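Local coordinates for protein adenosine deaminase 1 (Arthrobacter aurescens, PDB 3RYS) that probably catalyses the zinc-dependent hydrolytic deamination of adenine to hypoxanthine, a step of purine salvage and nitrogen catabolism, at residues P13-L18 with G287-N292; L20-T25 with R84-R89; E29-L34 with Y67-V72; A71-E76 with T80-A85. All coordinates share one frame; numbering follows the deposited sequence.

Contact 1 of 4, residues P13-L18 with G287-N292; sequences PPVAEL and GYVDDN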
loop_
_atom_site.group_PDB
_atom_site.type_symbol
_atom_site.label_atom_id
_atom_site.label_comp_id
_atom_site.label_asym_id
_atom_site.label_seq_id
_atom_site.Cartn_x
_atom_site.Cartn_y
_atom_site.Cartn_z
ATOM N N PRO A 13 6.389 16.554 -1.231
ATOM C CA PRO A 13 5.124 17.275 -1.049
ATOM C C PRO A 13 4.305 16.647 0.064
ATOM O O PRO A 13 4.567 15.501 0.430
ATOM C CB PRO A 13 4.392 17.054 -2.382
ATOM C CG PRO A 13 5.348 16.279 -3.271
ATOM C CD PRO A 13 6.323 15.612 -2.357
ATOM N N PRO A 14 3.318 17.382 0.595
ATOM C CA PRO A 14 2.369 16.793 1.541
ATOM C C PRO A 14 1.476 15.833 0.772
ATOM O O PRO A 14 0.804 16.272 -0.157
ATOM C CB PRO A 14 1.542 17.997 2.009
ATOM C CG PRO A 14 2.258 19.207 1.520
ATOM C CD PRO A 14 3.003 18.787 0.305
ATOM N N VAL A 15 1.475 14.553 1.131
ATOM C CA VAL A 15 0.704 13.569 0.377
ATOM C C VAL A 15 -0.140 12.694 1.281
ATOM O O VAL A 15 -0.037 12.760 2.509
ATOM C CB VAL A 15 1.614 12.616 -0.434
ATOM C CG1 VAL A 15 2.547 13.398 -1.351
ATOM C CG2 VAL A 15 2.402 11.711 0.509
ATOM N N ALA A 16 -0.971 11.870 0.654
ATOM C CA ALA A 16 -1.601 10.754 1.343
ATOM C C ALA A 16 -1.084 9.450 0.739
ATOM O O ALA A 16 -1.060 9.298 -0.478
ATOM C CB ALA A 16 -3.105 10.838 1.224
ATOM N N GLU A 17 -0.647 8.519 1.579
ATOM C CA GLU A 17 -0.274 7.198 1.081
ATOM C C GLU A 17 -1.466 6.238 1.169
ATOM O O GLU A 17 -1.959 5.936 2.258
ATOM C CB GLU A 17 0.952 6.643 1.816
ATOM C CG GLU A 17 1.589 5.444 1.120
ATOM C CD GLU A 17 3.024 5.179 1.567
ATOM O OE1 GLU A 17 3.384 5.564 2.697
ATOM O OE2 GLU A 17 3.791 4.583 0.780
ATOM N N LEU A 18 -1.929 5.781 0.009
ATOM C CA LEU A 18 -3.127 4.956 -0.077
ATOM C C LEU A 18 -2.800 3.486 -0.322
ATOM O O LEU A 18 -3.650 2.611 -0.149
ATOM C CB LEU A 18 -4.036 5.467 -1.196
ATOM C CG LEU A 18 -4.449 6.937 -1.141
ATOM C CD1 LEU A 18 -5.370 7.269 -2.308
ATOM C CD2 LEU A 18 -5.114 7.259 0.186
ATOM N N GLY A 287 12.917 2.350 0.011
ATOM C CA GLY A 287 12.420 3.711 0.018
ATOM C C GLY A 287 10.951 3.890 0.347
ATOM O O GLY A 287 10.104 3.052 0.019
ATOM N N TYR A 288 10.654 5.008 0.998
ATOM C CA TYR A 288 9.287 5.367 1.342
ATOM C C TYR A 288 8.700 6.270 0.255
ATOM O O TYR A 288 9.308 6.442 -0.800
ATOM C CB TYR A 288 9.257 6.015 2.728
ATOM C CG TYR A 288 9.641 5.033 3.817
ATOM C CD1 TYR A 288 10.969 4.655 4.010
ATOM C CD2 TYR A 288 8.673 4.459 4.631
ATOM C CE1 TYR A 288 11.319 3.745 4.988
ATOM C CE2 TYR A 288 9.012 3.547 5.615
ATOM C CZ TYR A 288 10.332 3.190 5.790
ATOM O OH TYR A 288 10.656 2.279 6.771
ATOM N N VAL A 289 7.520 6.830 0.489
ATOM C CA VAL A 289 6.883 7.631 -0.550
ATOM C C VAL A 289 7.795 8.772 -1.008
ATOM O O VAL A 289 7.972 8.986 -2.208
ATOM C CB VAL A 289 5.505 8.177 -0.115
ATOM C CG1 VAL A 289 5.660 9.211 0.991
ATOM C CG2 VAL A 289 4.774 8.774 -1.308
ATOM N N ASP A 290 8.393 9.486 -0.055
ATOM C CA ASP A 290 9.270 10.604 -0.389
ATOM C C ASP A 290 10.470 10.136 -1.202
ATOM O O ASP A 290 11.001 10.884 -2.015
ATOM C CB ASP A 290 9.719 11.359 0.867
ATOM C CG ASP A 290 10.567 10.507 1.798
ATOM O OD1 ASP A 290 11.807 10.691 1.806
ATOM O OD2 ASP A 290 9.994 9.659 2.520
ATOM N N ASP A 291 10.891 8.895 -0.983
ATOM C CA ASP A 291 11.952 8.300 -1.786
ATOM C C ASP A 291 11.460 8.019 -3.195
ATOM O O ASP A 291 12.199 8.195 -4.162
ATOM C CB ASP A 291 12.469 7.015 -1.140
ATOM C CG ASP A 291 13.284 7.279 0.111
ATOM O OD1 ASP A 291 14.213 8.124 0.060
ATOM O OD2 ASP A 291 12.996 6.639 1.146
ATOM N N ASN A 292 10.209 7.579 -3.314
ATOM C CA ASN A 292 9.613 7.363 -4.627
ATOM C C ASN A 292 9.554 8.671 -5.401
ATOM O O ASN A 292 9.856 8.710 -6.589
ATOM C CB ASN A 292 8.220 6.735 -4.520
ATOM C CG ASN A 292 8.267 5.231 -4.271
ATOM O OD1 ASN A 292 8.106 4.433 -5.196
ATOM N ND2 ASN A 292 8.492 4.838 -3.020
HETATM O O HOH W 1 6.188 6.089 2.673
#

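Contact 2 of 4, residues L20-T25 with R84-R89; sequences LHIEGT and RAYLER. With ZN (zinc ion), chain C; ADE (adenine), chain D.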
loop_
_atom_site.group_PDB
_atom_site.type_symbol
_atom_site.label_atom_id
_atom_site.label_comp_id
_atom_site.label_asym_id
_atom_site.label_seq_id
_atom_site.Cartn_x
_atom_site.Cartn_y
_atom_site.Cartn_z
ATOM N N LEU A 20 -0.082 0.833 0.871
ATOM C CA LEU A 20 1.018 0.506 1.767
ATOM C C LEU A 20 0.699 -0.656 2.693
ATOM O O LEU A 20 -0.290 -0.626 3.425
ATOM C CB LEU A 20 1.411 1.717 2.604
ATOM C CG LEU A 20 2.455 1.352 3.657
ATOM C CD1 LEU A 20 3.635 2.296 3.571
ATOM C CD2 LEU A 20 1.863 1.304 5.069
ATOM N N HIS A 21 1.557 -1.671 2.663
ATOM C CA HIS A 21 1.404 -2.839 3.516
ATOM C C HIS A 21 2.242 -2.685 4.777
ATOM O O HIS A 21 3.455 -2.499 4.706
ATOM C CB HIS A 21 1.827 -4.088 2.757
ATOM C CG HIS A 21 1.144 -4.245 1.439
ATOM N ND1 HIS A 21 0.050 -5.062 1.260
ATOM C CD2 HIS A 21 1.396 -3.684 0.233
ATOM C CE1 HIS A 21 -0.341 -5.002 0.000
ATOM N NE2 HIS A 21 0.457 -4.171 -0.643
ATOM N N ILE A 22 1.595 -2.756 5.932
ATOM C CA ILE A 22 2.298 -2.528 7.186
ATOM C C ILE A 22 3.421 -3.544 7.398
ATOM O O ILE A 22 4.468 -3.211 7.950
ATOM C CB ILE A 22 1.332 -2.493 8.391
ATOM C CG1 ILE A 22 1.953 -1.696 9.538
ATOM C CG2 ILE A 22 0.938 -3.897 8.822
ATOM C CD1 ILE A 22 2.357 -0.290 9.149
ATOM N N GLU A 23 3.207 -4.773 6.931
ATOM C CA GLU A 23 4.211 -5.830 7.033
ATOM C C GLU A 23 5.404 -5.572 6.113
ATOM O O GLU A 23 6.490 -6.114 6.329
ATOM C CB GLU A 23 3.598 -7.192 6.698
ATOM C CG GLU A 23 2.437 -7.618 7.591
ATOM C CD GLU A 23 1.086 -7.116 7.102
ATOM O OE1 GLU A 23 1.032 -6.063 6.436
ATOM O OE2 GLU A 23 0.069 -7.778 7.387
ATOM N N GLY A 24 5.189 -4.757 5.082
ATOM C CA GLY A 24 6.238 -4.413 4.138
ATOM C C GLY A 24 7.047 -3.239 4.647
ATOM O O GLY A 24 7.973 -2.753 3.995
ATOM N N THR A 25 6.676 -2.800 5.841
ATOM C CA THR A 25 7.311 -1.700 6.543
ATOM C C THR A 25 8.422 -2.193 7.480
ATOM O O THR A 25 9.200 -1.403 8.029
ATOM C CB THR A 25 6.239 -0.956 7.336
ATOM O OG1 THR A 25 5.860 0.220 6.615
ATOM C CG2 THR A 25 6.723 -0.581 8.717
ATOM N N ARG A 84 4.085 1.946 14.512
ATOM C CA ARG A 84 4.595 3.236 14.952
ATOM C C ARG A 84 5.884 3.607 14.241
ATOM O O ARG A 84 6.149 4.782 13.999
ATOM C CB ARG A 84 4.791 3.254 16.472
ATOM C CG ARG A 84 3.518 3.595 17.223
ATOM C CD ARG A 84 3.601 3.341 18.723
ATOM N NE ARG A 84 2.348 3.739 19.362
ATOM C CZ ARG A 84 1.938 3.321 20.555
ATOM N NH1 ARG A 84 2.682 2.482 21.263
ATOM N NH2 ARG A 84 0.775 3.746 21.040
ATOM N N ALA A 85 6.682 2.602 13.905
ATOM C CA ALA A 85 7.952 2.839 13.237
ATOM C C ALA A 85 7.698 3.358 11.831
ATOM O O ALA A 85 8.478 4.143 11.300
ATOM C CB ALA A 85 8.789 1.564 13.202
ATOM N N TYR A 86 6.601 2.908 11.230
ATOM C CA TYR A 86 6.209 3.395 9.918
ATOM C C TYR A 86 5.600 4.789 10.013
ATOM O O TYR A 86 5.980 5.686 9.268
ATOM C CB TYR A 86 5.213 2.451 9.235
ATOM C CG TYR A 86 4.426 3.158 8.155
ATOM C CD1 TYR A 86 5.016 3.476 6.938
ATOM C CD2 TYR A 86 3.112 3.547 8.368
ATOM C CE1 TYR A 86 4.312 4.145 5.959
ATOM C CE2 TYR A 86 2.402 4.212 7.398
ATOM C CZ TYR A 86 3.004 4.511 6.192
ATOM O OH TYR A 86 2.291 5.179 5.220
ATOM N N LEU A 87 4.644 4.964 10.919
ATOM C CA LEU A 87 3.972 6.250 11.069
ATOM C C LEU A 87 4.986 7.362 11.327
ATOM O O LEU A 87 4.855 8.471 10.812
ATOM C CB LEU A 87 2.929 6.192 12.192
ATOM C CG LEU A 87 1.700 5.313 11.940
ATOM C CD1 LEU A 87 0.903 5.086 13.221
ATOM C CD2 LEU A 87 0.822 5.916 10.864
ATOM N N GLU A 88 6.005 7.045 12.119
ATOM C CA GLU A 88 7.068 7.991 12.435
ATOM C C GLU A 88 7.864 8.366 11.179
ATOM O O GLU A 88 8.075 9.550 10.890
ATOM C CB GLU A 88 7.990 7.404 13.510
ATOM C CG GLU A 88 9.166 8.293 13.892
ATOM C CD GLU A 88 10.189 7.581 14.766
ATOM O OE1 GLU A 88 9.919 6.439 15.198
ATOM O OE2 GLU A 88 11.265 8.165 15.023
ATOM N N ARG A 89 8.292 7.356 10.429
ATOM C CA ARG A 89 9.063 7.584 9.207
ATOM C C ARG A 89 8.211 8.210 8.098
ATOM O O ARG A 89 8.665 9.102 7.379
ATOM C CB ARG A 89 9.718 6.286 8.729
ATOM C CG ARG A 89 10.464 6.413 7.413
ATOM C CD ARG A 89 11.577 7.462 7.468
ATOM N NE ARG A 89 12.260 7.575 6.179
ATOM C CZ ARG A 89 11.784 8.257 5.139
ATOM N NH1 ARG A 89 10.626 8.898 5.236
ATOM N NH2 ARG A 89 12.464 8.302 4.000
HETATM ZN ZN ZN C . 0.950 -3.841 -2.906
HETATM N N9 ADE D . 1.584 -8.198 -0.859
HETATM C C8 ADE D . 2.305 -7.157 -0.336
HETATM N N7 ADE D . 2.665 -6.251 -1.220
HETATM C C5 ADE D . 2.142 -6.738 -2.410
HETATM C C6 ADE D . 2.174 -6.244 -3.732
HETATM N N6 ADE D . 2.786 -5.103 -4.071
HETATM N N1 ADE D . 1.553 -6.971 -4.689
HETATM C C2 ADE D . 0.944 -8.114 -4.340
HETATM N N3 ADE D . 0.845 -8.681 -3.134
HETATM C C4 ADE D . 1.472 -7.936 -2.207
#

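Contact 3 of 4, residues E29-L34 with Y67-V72; sequences ELIFAL and YANMAV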
loop_
_atom_site.group_PDB
_atom_site.type_symbol
_atom_site.label_atom_id
_atom_site.label_comp_id
_atom_site.label_asym_id
_atom_site.label_seq_id
_atom_site.Cartn_x
_atom_site.Cartn_y
_atom_site.Cartn_z
ATOM N N GLU A 29 16.486 -4.071 10.874
ATOM C CA GLU A 29 16.832 -3.781 12.262
ATOM C C GLU A 29 15.720 -4.243 13.199
ATOM O O GLU A 29 15.976 -4.915 14.200
ATOM C CB GLU A 29 17.119 -2.288 12.472
ATOM C CG GLU A 29 18.296 -1.750 11.669
ATOM C CD GLU A 29 17.983 -1.636 10.184
ATOM O OE1 GLU A 29 16.907 -1.102 9.846
ATOM O OE2 GLU A 29 18.807 -2.081 9.355
ATOM N N LEU A 30 14.482 -3.889 12.864
ATOM C CA LEU A 30 13.338 -4.230 13.705
ATOM C C LEU A 30 13.105 -5.733 13.725
ATOM O O LEU A 30 12.760 -6.304 14.760
ATOM C CB LEU A 30 12.078 -3.502 13.240
ATOM C CG LEU A 30 10.859 -3.701 14.141
ATOM C CD1 LEU A 30 11.226 -3.459 15.597
ATOM C CD2 LEU A 30 9.703 -2.804 13.711
ATOM N N ILE A 31 13.295 -6.368 12.575
ATOM C CA ILE A 31 13.181 -7.816 12.477
ATOM C C ILE A 31 14.080 -8.507 13.512
ATOM O O ILE A 31 13.618 -9.333 14.297
ATOM C CB ILE A 31 13.512 -8.308 11.055
ATOM C CG1 ILE A 31 12.534 -7.699 10.049
ATOM C CG2 ILE A 31 13.449 -9.816 10.985
ATOM C CD1 ILE A 31 12.731 -8.177 8.620
ATOM N N PHE A 32 15.356 -8.148 13.525
ATOM C CA PHE A 32 16.292 -8.714 14.489
ATOM C C PHE A 32 15.959 -8.357 15.939
ATOM O O PHE A 32 16.210 -9.144 16.852
ATOM C CB PHE A 32 17.723 -8.299 14.147
ATOM C CG PHE A 32 18.401 -9.228 13.191
ATOM C CD1 PHE A 32 18.024 -9.267 11.862
ATOM C CD2 PHE A 32 19.411 -10.070 13.625
ATOM C CE1 PHE A 32 18.642 -10.130 10.977
ATOM C CE2 PHE A 32 20.034 -10.932 12.747
ATOM C CZ PHE A 32 19.650 -10.962 11.421
ATOM N N ALA A 33 15.398 -7.173 16.152
ATOM C CA ALA A 33 15.037 -6.745 17.497
ATOM C C ALA A 33 13.843 -7.540 18.026
ATOM O O ALA A 33 13.829 -7.970 19.181
ATOM C CB ALA A 33 14.738 -5.251 17.518
ATOM N N LEU A 34 12.840 -7.733 17.175
ATOM C CA LEU A 34 11.647 -8.475 17.562
ATOM C C LEU A 34 11.959 -9.958 17.712
ATOM O O LEU A 34 11.427 -10.627 18.598
ATOM C CB LEU A 34 10.516 -8.253 16.556
ATOM C CG LEU A 34 10.024 -6.806 16.480
ATOM C CD1 LEU A 34 8.941 -6.647 15.426
ATOM C CD2 LEU A 34 9.525 -6.342 17.839
ATOM N N TYR A 67 6.560 -12.858 3.631
ATOM C CA TYR A 67 5.852 -13.736 4.560
ATOM C C TYR A 67 6.787 -14.345 5.601
ATOM O O TYR A 67 6.426 -14.472 6.773
ATOM C CB TYR A 67 5.111 -14.841 3.801
ATOM C CG TYR A 67 3.963 -14.318 2.982
ATOM C CD1 TYR A 67 3.031 -13.457 3.541
ATOM C CD2 TYR A 67 3.812 -14.674 1.651
ATOM C CE1 TYR A 67 1.979 -12.966 2.802
ATOM C CE2 TYR A 67 2.759 -14.186 0.898
ATOM C CZ TYR A 67 1.846 -13.331 1.481
ATOM O OH TYR A 67 0.792 -12.836 0.749
ATOM N N ALA A 68 7.987 -14.725 5.169
ATOM C CA ALA A 68 8.962 -15.324 6.070
ATOM C C ALA A 68 9.255 -14.389 7.234
ATOM O O ALA A 68 9.326 -14.818 8.388
ATOM C CB ALA A 68 10.238 -15.650 5.325
ATOM N N ASN A 69 9.412 -13.106 6.924
ATOM C CA ASN A 69 9.791 -12.120 7.928
ATOM C C ASN A 69 8.717 -11.880 8.986
ATOM O O ASN A 69 9.021 -11.439 10.100
ATOM C CB ASN A 69 10.202 -10.807 7.263
ATOM C CG ASN A 69 11.577 -10.887 6.629
ATOM O OD1 ASN A 69 12.007 -9.970 5.929
ATOM N ND2 ASN A 69 12.277 -11.989 6.873
ATOM N N MET A 70 7.470 -12.185 8.643
ATOM C CA MET A 70 6.360 -11.963 9.561
ATOM C C MET A 70 6.445 -12.840 10.808
ATOM O O MET A 70 5.693 -12.642 11.762
ATOM C CB MET A 70 5.021 -12.198 8.860
ATOM C CG MET A 70 4.716 -11.215 7.752
ATOM S SD MET A 70 3.052 -11.461 7.104
ATOM C CE MET A 70 3.106 -10.427 5.648
ATOM N N ALA A 71 7.360 -13.805 10.798
ATOM C CA ALA A 71 7.477 -14.766 11.889
ATOM C C ALA A 71 7.848 -14.128 13.231
ATOM O O ALA A 71 7.600 -14.712 14.286
ATOM C CB ALA A 71 8.470 -15.859 11.529
ATOM N N VAL A 72 8.443 -12.939 13.191
ATOM C CA VAL A 72 8.848 -12.255 14.418
ATOM C C VAL A 72 7.688 -11.507 15.076
ATOM O O VAL A 72 7.799 -11.057 16.218
ATOM C CB VAL A 72 10.017 -11.274 14.176
ATOM C CG1 VAL A 72 11.223 -12.013 13.608
ATOM C CG2 VAL A 72 9.585 -10.144 13.254
#

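Contact 4 of 4, residues A71-E76 with T80-A85; sequences AVLQTE and TDMTRA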
loop_
_atom_site.group_PDB
_atom_site.type_symbol
_atom_site.label_atom_id
_atom_site.label_comp_id
_atom_site.label_asym_id
_atom_site.label_seq_id
_atom_site.Cartn_x
_atom_site.Cartn_y
_atom_site.Cartn_z
ATOM N N ALA A 71 7.360 -13.805 10.798
ATOM C CA ALA A 71 7.477 -14.766 11.889
ATOM C C ALA A 71 7.848 -14.128 13.231
ATOM O O ALA A 71 7.600 -14.712 14.286
ATOM C CB ALA A 71 8.470 -15.859 11.529
ATOM N N VAL A 72 8.443 -12.939 13.191
ATOM C CA VAL A 72 8.848 -12.255 14.418
ATOM C C VAL A 72 7.688 -11.507 15.076
ATOM O O VAL A 72 7.799 -11.057 16.218
ATOM C CB VAL A 72 10.017 -11.274 14.176
ATOM C CG1 VAL A 72 11.223 -12.013 13.608
ATOM C CG2 VAL A 72 9.585 -10.144 13.254
ATOM N N LEU A 73 6.577 -11.383 14.357
ATOM C CA LEU A 73 5.400 -10.693 14.872
ATOM C C LEU A 73 4.520 -11.617 15.703
ATOM O O LEU A 73 3.637 -12.275 15.166
ATOM C CB LEU A 73 4.579 -10.125 13.718
ATOM C CG LEU A 73 5.253 -9.083 12.829
ATOM C CD1 LEU A 73 4.348 -8.707 11.661
ATOM C CD2 LEU A 73 5.630 -7.860 13.655
ATOM N N GLN A 74 4.742 -11.647 17.014
ATOM C CA GLN A 74 4.023 -12.575 17.892
ATOM C C GLN A 74 3.003 -11.890 18.798
ATOM O O GLN A 74 1.900 -12.395 19.008
ATOM C CB GLN A 74 5.012 -13.360 18.764
ATOM C CG GLN A 74 5.952 -14.267 17.993
ATOM C CD GLN A 74 5.211 -15.322 17.199
ATOM O OE1 GLN A 74 5.480 -15.526 16.015
ATOM N NE2 GLN A 74 4.265 -15.997 17.846
ATOM N N THR A 75 3.386 -10.745 19.344
ATOM C CA THR A 75 2.595 -10.097 20.375
ATOM C C THR A 75 1.982 -8.801 19.882
ATOM O O THR A 75 2.414 -8.228 18.880
ATOM C CB THR A 75 3.453 -9.773 21.616
ATOM O OG1 THR A 75 4.325 -8.671 21.324
ATOM C CG2 THR A 75 4.283 -10.983 22.016
ATOM N N GLU A 76 0.975 -8.343 20.614
ATOM C CA GLU A 76 0.322 -7.082 20.330
ATOM C C GLU A 76 1.368 -5.975 20.255
ATOM O O GLU A 76 1.316 -5.117 19.377
ATOM C CB GLU A 76 -0.707 -6.789 21.423
ATOM C CG GLU A 76 -1.925 -6.024 20.955
ATOM C CD GLU A 76 -3.143 -6.275 21.830
ATOM O OE1 GLU A 76 -3.563 -7.449 21.946
ATOM O OE2 GLU A 76 -3.687 -5.296 22.391
ATOM N N THR A 80 2.162 -3.125 17.269
ATOM C CA THR A 80 2.182 -1.710 17.621
ATOM C C THR A 80 3.514 -1.067 17.251
ATOM O O THR A 80 3.552 -0.049 16.562
ATOM C CB THR A 80 1.945 -1.512 19.127
ATOM O OG1 THR A 80 0.590 -1.851 19.446
ATOM C CG2 THR A 80 2.214 -0.073 19.523
ATOM N N ASP A 81 4.602 -1.668 17.723
ATOM C CA ASP A 81 5.945 -1.201 17.406
ATOM C C ASP A 81 6.153 -1.028 15.903
ATOM O O ASP A 81 6.680 -0.011 15.460
ATOM C CB ASP A 81 6.992 -2.165 17.968
ATOM C CG ASP A 81 7.171 -2.022 19.467
ATOM O OD1 ASP A 81 6.642 -1.046 20.039
ATOM O OD2 ASP A 81 7.849 -2.879 20.072
ATOM N N MET A 82 5.736 -2.020 15.122
ATOM C CA MET A 82 5.940 -1.983 13.677
ATOM C C MET A 82 5.176 -0.838 13.040
ATOM O O MET A 82 5.685 -0.157 12.145
ATOM C CB MET A 82 5.508 -3.300 13.035
ATOM C CG MET A 82 5.308 -3.214 11.532
ATOM S SD MET A 82 4.705 -4.767 10.841
ATOM C CE MET A 82 3.110 -4.891 11.638
ATOM N N THR A 83 3.949 -0.636 13.513
ATOM C CA THR A 83 3.067 0.381 12.965
ATOM C C THR A 83 3.593 1.775 13.291
ATOM O O THR A 83 3.567 2.673 12.447
ATOM C CB THR A 83 1.637 0.226 13.509
ATOM O OG1 THR A 83 1.208 -1.133 13.362
ATOM C CG2 THR A 83 0.676 1.149 12.767
ATOM N N ARG A 84 4.085 1.946 14.512
ATOM C CA ARG A 84 4.595 3.236 14.952
ATOM C C ARG A 84 5.884 3.607 14.241
ATOM O O ARG A 84 6.149 4.782 13.999
ATOM C CB ARG A 84 4.791 3.254 16.472
ATOM C CG ARG A 84 3.518 3.595 17.223
ATOM C CD ARG A 84 3.601 3.341 18.723
ATOM N NE ARG A 84 2.348 3.739 19.362
ATOM C CZ ARG A 84 1.938 3.321 20.555
ATOM N NH1 ARG A 84 2.682 2.482 21.263
ATOM N NH2 ARG A 84 0.775 3.746 21.040
ATOM N N ALA A 85 6.682 2.602 13.905
ATOM C CA ALA A 85 7.952 2.839 13.237
ATOM C C ALA A 85 7.698 3.358 11.831
ATOM O O ALA A 85 8.478 4.143 11.300
ATOM C CB ALA A 85 8.789 1.564 13.202
#

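Contact 1 of 4, residues P13-L18 with G287-N292
Glu17 and Val289 mark the closest backbone approach, their CA atoms 7.4 Å apart, where the first strand of the TIM barrel, 15-17, passes the opening turn of helix 289-300, the helix that follows strand 275-277 along the chain. No direct hydrogen bond joins the two segments. Val289 carries the apolar part: its CG1, wedged between its own backbone N and carbonyl carbon (chi1 68°), reaches Val15 CG2 at 4.1 Å, and the two valines slide past each other in opposite directions. Glu17 comes alongside on an extended chain, CG anti to the backbone N, and OE2 stands 4.1 Å from Val289 CB. The polar link is indirect: a water donates to Glu17 OE1 at 2.9 Å and accepts from Val289 N at 2.7 Å, so an N-H of the helix's first turn is tied to the strand. OE1 is also bonded to the hydroxyl of Tyr86, and OE2 to that of Ser279, which together should hold the buried group against rotation. The start of the helix is ordered from within. Tyr288, its N-cap residue, gives its N to the anti lone pair of Asp291 OD2 at 2.9 Å, one half of a capping box. Tyr288 O takes two donors, the backbone N of Asn292 and, at 2.9 Å and 62° above the carbonyl plane, Asn292 ND2.

Contact 2 of 4, residues L20-T25 with R84-R89
Tyr86 reaches from helix 76-92 to the loop 20-25 that leaves the first strand of the TIM barrel, the loop bearing the second histidine of the His-x-His zinc motif. Its CG lies anti to the backbone N (chi1 159°), which aims the ring at the loop. At the root, Tyr86 CB meets Thr25 through CG2 (3.4 Å) and OG1, and Ile22 CD1 at 4.0 Å. Further out, Tyr86 CD1 is nearest Thr25 OG1 (3.4 Å) and CD2 is nearest Ile22 CD1 (4.0 Å), both approaching obliquely. Leu20 arrives from the opposite direction and sets CD2 over one ring face, 3.8 Å from the centroid and 19° off the normal, a CH-pi contact. At the tip, OH hydrogen-bonds Glu17 OE1, which satisfies the polar end of this buried side chain. This packing backs the backbone on which His21 is mounted, between Leu20 and Ile22. The His21 side chain goes to the metal site instead, where His19, His199 and Asp280 complete the protein ligands and adenine N6 also binds zinc, at 2.5 Å. Adenine N7 lies over one face of the His21 ring, displaced toward its rim, while His21 NE2 coordinates the zinc ion at 2.3 Å.

Contact 3 of 4, residues E29-L34 with Y67-V72
Leu34, one of the two helix 28-37 residues that meet Val72, donates its backbone N to Leu30 O at 2.8 Å, the shortest hydrogen bond within these segments and an i to i+4 bond of the helix; Ala33 N makes the same kind of bond to Glu29 O. The contact is helix-on-helix packing within the helical excursion that joins the first and second strands of the TIM barrel: helix 28-37 lies on the C-terminal end of helix 59-69 and the 3-10 turn 70-72 after it. No hydrogen bond crosses. Val72 acts through both branches, meeting the Ile31 and Leu34 side chains at about right angles. Its CG1 rests 3.7 Å from Ile31 O and 4.1 Å from Ile31 CG2; its CG2 lies 3.9 Å from Leu34 CB. Ile31 also reaches the preceding turn. With CG1 anti to the carbonyl carbon (chi1 -61°) and the chain extended beyond it, CD1 is carried to the amide of Asn69, 3.6 Å from its CG. That amide is buried, but its ends are met by weak hydrogen bonds, OD1 with the hydroxyl of Tyr284 and ND2 with that of Tyr44. Earlier on the same helix, Leu59, Phe62, Leu63 and Tyr66 line the adenine pocket; the contact lies at the other end. The last bond of the turn, Val72 N to Asn69 O, is weak at 3.5 Å.

Contact 4 of 4, residues A71-E76 with T80-A85
Thr80 N donates to Glu76 O at 3.0 Å with an N-H...O angle of 170°, the i to i+4 bond of the first turn of helix 76-92, and this is the one hydrogen bond between the segments. Polar groups also define where that helix starts. Thr75 sits at the N-cap, its OG1 capping a backbone N just past residue 76, while Asp78 OD2 accepts from the N of Thr75 and the N of Gln74. This exchange is consistent with a capping box, and it anchors the loop 71-76 to the helix it leads into. The hydroxyl of Thr80 hydrogen-bonds Gly120 O. The apolar component is one meeting of Leu73 with Met82 at about a right angle: Leu73 CD1 touches both Met82 CE and Met82 SD, each at 4.0 Å. Met82 extends through CG, which is anti to the backbone N, and then bends at the thioether (chi3 64°), bringing its methyl group up beside the leucine. The loop thus folds back on its own helix. On one flank Glu76 and Thr83 lean on helix 114-125; Leu73 packs also on Leu34 of helix 28-37, and Met82 reaches Ile22 in the loop that follows strand 15-17.

Contacts 2 to 4 lie in or beside the excursion between strands 15-17 and 95-102, nested in the loop that contact 1 closes with helix 289-300. Contact 1 joins contact 2 through Glu17 OE1 and Tyr86 OH, 2.8 Å apart, and through the salt bridge of Asp290 OD2 to Arg89 NH1 at 2.9 Å. Contact 2 alone holds a zinc ligand; the Glu17 side chain stays about 10 Å from the metal. Contacts 2 and 4 share helix 76-92, with Met82 SD 3.3 Å from Ile22 O. Contacts 3 and 4 share Ala71 and Val72, and Leu34 CD1 meets Leu73 CD2 at 3.9 Å. The Asn69 and Met82 side chains each lie about 12 Å from adenine.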